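Local coordinates for sensor protein KdpD (Escherichia coli, PDB 4Y2F), which is a potassium-responsive sensor histidine kinase, represented here by its GAF domain, a small module that often serves in sensing and signalling, at residues I29-P42 with Y99-L112. Numbering follows the deposited sequence.
Sequences IASTFHARSQVLLP and YGLVVVEPGNLRQL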
loop_
_atom_site.group_PDB
_atom_site.type_symbol
_atom_site.label_atom_id
_atom_site.label_comp_id
_atom_site.label_asym_id
_atom_site.label_seq_id
_atom_site.Cartn_x
_atom_site.Cartn_y
_atom_site.Cartn_z
ATOM N N ILE A 29 5.652 10.114 -8.579
ATOM C CA ILE A 29 4.607 10.135 -9.596
ATOM C C ILE A 29 5.114 10.830 -10.859
ATOM O O ILE A 29 4.858 10.372 -11.981
ATOM C CB ILE A 29 3.302 10.733 -9.032
ATOM C CG1 ILE A 29 2.713 9.786 -7.976
ATOM C CG2 ILE A 29 2.302 11.000 -10.141
ATOM C CD1 ILE A 29 1.665 10.399 -7.070
ATOM N N ALA A 30 5.889 11.910 -10.700
ATOM C CA ALA A 30 6.485 12.598 -11.846
ATOM C C ALA A 30 7.376 11.680 -12.655
ATOM O O ALA A 30 7.291 11.646 -13.888
ATOM C CB ALA A 30 7.327 13.783 -11.389
ATOM N N SER A 31 8.246 10.932 -11.980
ATOM C CA SER A 31 9.189 10.070 -12.672
ATOM C C SER A 31 8.491 8.858 -13.287
ATOM O O SER A 31 8.696 8.546 -14.465
ATOM C CB SER A 31 10.293 9.647 -11.696
ATOM O OG SER A 31 11.024 8.549 -12.191
ATOM N N THR A 32 7.660 8.161 -12.504
ATOM C CA THR A 32 7.062 6.916 -12.973
ATOM C C THR A 32 6.044 7.164 -14.079
ATOM O O THR A 32 5.928 6.362 -15.010
ATOM C CB THR A 32 6.380 6.209 -11.801
ATOM O OG1 THR A 32 7.368 5.928 -10.797
ATOM C CG2 THR A 32 5.688 4.922 -12.238
ATOM N N PHE A 33 5.266 8.248 -13.974
ATOM C CA PHE A 33 4.150 8.476 -14.886
ATOM C C PHE A 33 4.409 9.615 -15.851
ATOM O O PHE A 33 3.490 10.025 -16.567
ATOM C CB PHE A 33 2.854 8.675 -14.096
ATOM C CG PHE A 33 2.474 7.467 -13.297
ATOM C CD1 PHE A 33 1.837 6.402 -13.918
ATOM C CD2 PHE A 33 2.825 7.363 -11.953
ATOM C CE1 PHE A 33 1.515 5.268 -13.212
ATOM C CE2 PHE A 33 2.508 6.226 -11.243
ATOM C CZ PHE A 33 1.852 5.175 -11.877
ATOM N N HIS A 34 5.638 10.125 -15.895
ATOM C CA HIS A 34 6.025 11.163 -16.856
ATOM C C HIS A 34 5.050 12.331 -16.815
ATOM O O HIS A 34 4.431 12.703 -17.826
ATOM C CB HIS A 34 6.108 10.578 -18.261
ATOM C CG HIS A 34 7.036 9.412 -18.358
ATOM N ND1 HIS A 34 8.403 9.551 -18.314
ATOM C CD2 HIS A 34 6.788 8.086 -18.467
ATOM C CE1 HIS A 34 8.965 8.353 -18.406
ATOM N NE2 HIS A 34 8.003 7.451 -18.498
ATOM N N ALA A 35 4.921 12.911 -15.626
ATOM C CA ALA A 35 3.840 13.856 -15.368
ATOM C C ALA A 35 4.286 14.877 -14.345
ATOM O O ALA A 35 5.210 14.638 -13.567
ATOM C CB ALA A 35 2.607 13.131 -14.821
ATOM N N ARG A 36 3.653 16.038 -14.372
ATOM C CA ARG A 36 3.764 16.954 -13.251
ATOM C C ARG A 36 2.630 16.647 -12.285
ATOM O O ARG A 36 1.547 16.211 -12.690
ATOM C CB ARG A 36 3.665 18.401 -13.739
ATOM C CG ARG A 36 4.727 18.776 -14.791
ATOM C CD ARG A 36 6.160 18.724 -14.247
ATOM N NE ARG A 36 7.196 18.763 -15.306
ATOM C CZ ARG A 36 7.736 19.873 -15.825
ATOM N NH1 ARG A 36 7.331 21.063 -15.388
ATOM N NH2 ARG A 36 8.695 19.802 -16.777
ATOM N N SER A 37 2.879 16.828 -10.998
ATOM C CA SER A 37 1.821 16.504 -10.056
ATOM C C SER A 37 1.897 17.421 -8.856
ATOM O O SER A 37 2.948 17.981 -8.530
ATOM C CB SER A 37 1.822 15.041 -9.624
ATOM O OG SER A 37 3.010 14.731 -8.949
ATOM N N GLN A 38 0.753 17.547 -8.185
ATOM C CA GLN A 38 0.654 18.327 -6.963
ATOM C C GLN A 38 -0.269 17.591 -6.004
ATOM O O GLN A 38 -1.419 17.288 -6.351
ATOM C CB GLN A 38 0.018 19.675 -7.284
ATOM C CG GLN A 38 -0.283 20.495 -6.055
ATOM C CD GLN A 38 0.960 21.121 -5.493
ATOM O OE1 GLN A 38 1.603 21.926 -6.156
ATOM N NE2 GLN A 38 1.319 20.749 -4.265
ATOM N N VAL A 39 0.238 17.304 -4.812
ATOM C CA VAL A 39 -0.566 16.772 -3.722
ATOM C C VAL A 39 -1.203 17.935 -2.972
ATOM O O VAL A 39 -0.540 18.943 -2.677
ATOM C CB VAL A 39 0.296 15.893 -2.797
ATOM C CG1 VAL A 39 -0.435 15.576 -1.493
ATOM C CG2 VAL A 39 0.682 14.595 -3.520
ATOM N N LEU A 40 -2.498 17.794 -2.690
ATOM C CA LEU A 40 -3.286 18.771 -1.947
ATOM C C LEU A 40 -3.787 18.115 -0.666
ATOM O O LEU A 40 -4.331 17.007 -0.704
ATOM C CB LEU A 40 -4.490 19.206 -2.790
ATOM C CG LEU A 40 -4.146 19.785 -4.167
ATOM C CD1 LEU A 40 -5.416 20.114 -4.959
ATOM C CD2 LEU A 40 -3.284 21.012 -4.006
ATOM N N LEU A 41 -3.631 18.812 0.462
ATOM C CA LEU A 41 -3.985 18.273 1.766
ATOM C C LEU A 41 -4.982 19.194 2.459
ATOM O O LEU A 41 -4.906 20.420 2.303
ATOM C CB LEU A 41 -2.737 18.122 2.649
ATOM C CG LEU A 41 -1.681 17.182 2.058
ATOM C CD1 LEU A 41 -0.462 17.126 2.945
ATOM C CD2 LEU A 41 -2.251 15.781 1.836
ATOM N N PRO A 42 -5.924 18.644 3.225
ATOM C CA PRO A 42 -6.888 19.497 3.932
ATOM C C PRO A 42 -6.242 20.244 5.087
ATOM O O PRO A 42 -5.349 19.734 5.769
ATOM C CB PRO A 42 -7.927 18.496 4.453
ATOM C CG PRO A 42 -7.173 17.195 4.560
ATOM C CD PRO A 42 -6.212 17.209 3.403
ATOM N N TYR A 99 -7.747 11.292 2.366
ATOM C CA TYR A 99 -6.780 12.029 3.166
ATOM C C TYR A 99 -6.141 13.172 2.405
ATOM O O TYR A 99 -5.400 13.960 2.998
ATOM C CB TYR A 99 -5.690 11.074 3.675
ATOM C CG TYR A 99 -6.247 10.099 4.682
ATOM C CD1 TYR A 99 -6.839 8.910 4.272
ATOM C CD2 TYR A 99 -6.238 10.397 6.036
ATOM C CE1 TYR A 99 -7.392 8.040 5.182
ATOM C CE2 TYR A 99 -6.772 9.527 6.955
ATOM C CZ TYR A 99 -7.352 8.350 6.525
ATOM O OH TYR A 99 -7.900 7.491 7.444
ATOM N N GLY A 100 -6.424 13.277 1.114
ATOM C CA GLY A 100 -5.839 14.309 0.290
ATOM C C GLY A 100 -6.203 14.029 -1.152
ATOM O O GLY A 100 -7.015 13.149 -1.441
ATOM N N LEU A 101 -5.606 14.816 -2.044
ATOM C CA LEU A 101 -5.796 14.611 -3.472
ATOM C C LEU A 101 -4.445 14.723 -4.148
ATOM O O LEU A 101 -3.514 15.345 -3.626
ATOM C CB LEU A 101 -6.625 15.724 -4.113
ATOM C CG LEU A 101 -8.059 15.989 -3.719
ATOM C CD1 LEU A 101 -8.509 17.111 -4.622
ATOM C CD2 LEU A 101 -8.916 14.761 -3.941
ATOM N N VAL A 102 -4.336 14.113 -5.326
ATOM C CA VAL A 102 -3.221 14.419 -6.210
ATOM C C VAL A 102 -3.786 14.841 -7.563
ATOM O O VAL A 102 -4.710 14.204 -8.094
ATOM C CB VAL A 102 -2.197 13.268 -6.296
ATOM C CG1 VAL A 102 -2.824 12.005 -6.888
ATOM C CG2 VAL A 102 -0.944 13.702 -7.064
ATOM N N VAL A 103 -3.284 15.951 -8.076
ATOM C CA VAL A 103 -3.573 16.391 -9.437
ATOM C C VAL A 103 -2.392 15.934 -10.286
ATOM O O VAL A 103 -1.234 16.220 -9.948
ATOM C CB VAL A 103 -3.744 17.916 -9.508
ATOM C CG1 VAL A 103 -4.087 18.329 -10.942
ATOM C CG2 VAL A 103 -4.843 18.376 -8.549
ATOM N N VAL A 104 -2.676 15.187 -11.354
ATOM C CA VAL A 104 -1.644 14.606 -12.217
ATOM C C VAL A 104 -1.842 15.137 -13.633
ATOM O O VAL A 104 -2.879 14.861 -14.253
ATOM C CB VAL A 104 -1.699 13.070 -12.210
ATOM C CG1 VAL A 104 -0.594 12.504 -13.065
ATOM C CG2 VAL A 104 -1.602 12.529 -10.776
ATOM N N GLU A 105 -0.840 15.848 -14.148
ATOM C CA GLU A 105 -0.884 16.395 -15.503
ATOM C C GLU A 105 0.237 15.773 -16.326
ATOM O O GLU A 105 1.401 16.166 -16.174
ATOM C CB GLU A 105 -0.741 17.915 -15.473
ATOM C CG GLU A 105 -1.005 18.506 -16.842
ATOM C CD GLU A 105 -0.850 20.008 -16.871
ATOM O OE1 GLU A 105 -0.687 20.627 -15.793
ATOM O OE2 GLU A 105 -0.873 20.574 -17.989
ATOM N N PRO A 106 -0.060 14.813 -17.199
ATOM C CA PRO A 106 1.009 14.114 -17.922
ATOM C C PRO A 106 1.483 14.896 -19.133
ATOM O O PRO A 106 0.748 15.684 -19.729
ATOM C CB PRO A 106 0.303 12.835 -18.380
ATOM C CG PRO A 106 -1.112 13.263 -18.623
ATOM C CD PRO A 106 -1.399 14.279 -17.529
ATOM N N GLY A 107 2.703 14.600 -19.559
ATOM C CA GLY A 107 3.168 15.135 -20.828
ATOM C C GLY A 107 2.382 14.588 -22.000
ATOM O O GLY A 107 2.206 15.284 -23.011
ATOM N N ASN A 108 1.888 13.359 -21.876
ATOM C CA ASN A 108 1.169 12.647 -22.927
ATOM C C ASN A 108 -0.050 12.011 -22.253
ATOM O O ASN A 108 0.066 10.987 -21.578
ATOM C CB ASN A 108 2.115 11.614 -23.542
ATOM C CG ASN A 108 1.479 10.794 -24.648
ATOM O OD1 ASN A 108 0.267 10.834 -24.860
ATOM N ND2 ASN A 108 2.310 10.039 -25.366
ATOM N N LEU A 109 -1.222 12.621 -22.424
ATOM C CA LEU A 109 -2.422 12.122 -21.761
ATOM C C LEU A 109 -2.826 10.738 -22.266
ATOM O O LEU A 109 -3.278 9.903 -21.470
ATOM C CB LEU A 109 -3.542 13.155 -21.920
ATOM C CG LEU A 109 -4.828 12.882 -21.140
ATOM C CD1 LEU A 109 -4.638 12.805 -19.620
ATOM C CD2 LEU A 109 -5.855 13.978 -21.512
ATOM N N ARG A 110 -2.632 10.456 -23.559
ATOM C CA ARG A 110 -2.968 9.129 -24.072
ATOM C C ARG A 110 -2.133 8.049 -23.410
ATOM O O ARG A 110 -2.626 6.937 -23.206
ATOM C CB ARG A 110 -2.797 9.068 -25.589
ATOM C CG ARG A 110 -3.860 9.796 -26.376
ATOM C CD ARG A 110 -3.564 9.723 -27.864
ATOM N NE ARG A 110 -2.590 10.726 -28.287
ATOM C CZ ARG A 110 -1.315 10.471 -28.559
ATOM N NH1 ARG A 110 -0.843 9.234 -28.463
ATOM N NH2 ARG A 110 -0.510 11.453 -28.934
ATOM N N GLN A 111 -0.888 8.367 -23.047
ATOM C CA GLN A 111 -0.035 7.406 -22.358
ATOM C C GLN A 111 -0.500 7.194 -20.924
ATOM O O GLN A 111 -0.621 6.050 -20.467
ATOM C CB GLN A 111 1.398 7.939 -22.399
ATOM C CG GLN A 111 2.423 7.062 -21.685
ATOM C CD GLN A 111 3.703 7.824 -21.372
ATOM O OE1 GLN A 111 3.716 8.699 -20.505
ATOM N NE2 GLN A 111 4.776 7.508 -22.086
ATOM N N LEU A 112 -0.816 8.272 -20.204
ATOM C CA LEU A 112 -1.273 8.132 -18.828
ATOM C C LEU A 112 -2.572 7.350 -18.742
ATOM O O LEU A 112 -2.787 6.602 -17.779
ATOM C CB LEU A 112 -1.462 9.518 -18.211
ATOM C CG LEU A 112 -1.961 9.521 -16.760
ATOM C CD1 LEU A 112 -0.922 8.903 -15.858
ATOM C CD2 LEU A 112 -2.295 10.919 -16.309
HETATM O O HOH W 1 1.987 8.460 -18.214
HETATM O O HOH W 2 3.180 11.453 -20.026
#
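Strand 35-42 runs antiparallel to the central strand, 97-106, of the GAF-domain sheet, and Arg36, Gln38 and Leu40 pair with Glu105, Val103 and Leu101 through two backbone hydrogen bonds each. In the last pair Leu40 N reaches Leu101 O at 2.8 Å. Gly107 N extends the pairing past the bridged residues with a nearly straight bond (176°) to His34 O.

Side chains alternate between the two faces. Ala35, Ser37, Val39, Val102 and Val104 look towards helix 18-33. Beta-branched Val39, Val102 and Val104 suit an extended strand and present compact apolar branches to the helix, from which Ile29 lays CD1 against Val102 CG2 and CG2 against Val104 CG2, both at 4.2 Å. With Val102 CG1 between backbone N and carbonyl carbon (chi1 63°), CG2 points at strand 35-42, where it meets Val39 CG2 at 4.0 Å. Small Ala35 fits where the strands draw close: its CB lies 3.7 Å from Val104 CG1 and 3.6 Å from Pro106 CA.

In a GAF fold such a sheet has helices on one side and loops and a further helix on the other. Towards the latter, Leu40 CD1 packs on Val103 CG2 at 4.0 Å, while extended Glu105 carries its carboxylate out to Thr58. The end of Gln38 folds back, and its NE2 donates to Val39 O, which lies in the plane of the Gln38 amide.

Beside the Gly107–His34 bond, positive phi (52°) at His34 lets the chain turn from helix into strand. Here Gln111 receives a hydrogen from each of two waters at OE1; one also donates to Phe33 O, the other to His34 O. Nearby, Leu112 CD1 touches Phe33 CB at 4.2 Å, the two side chains crossing roughly at right angles.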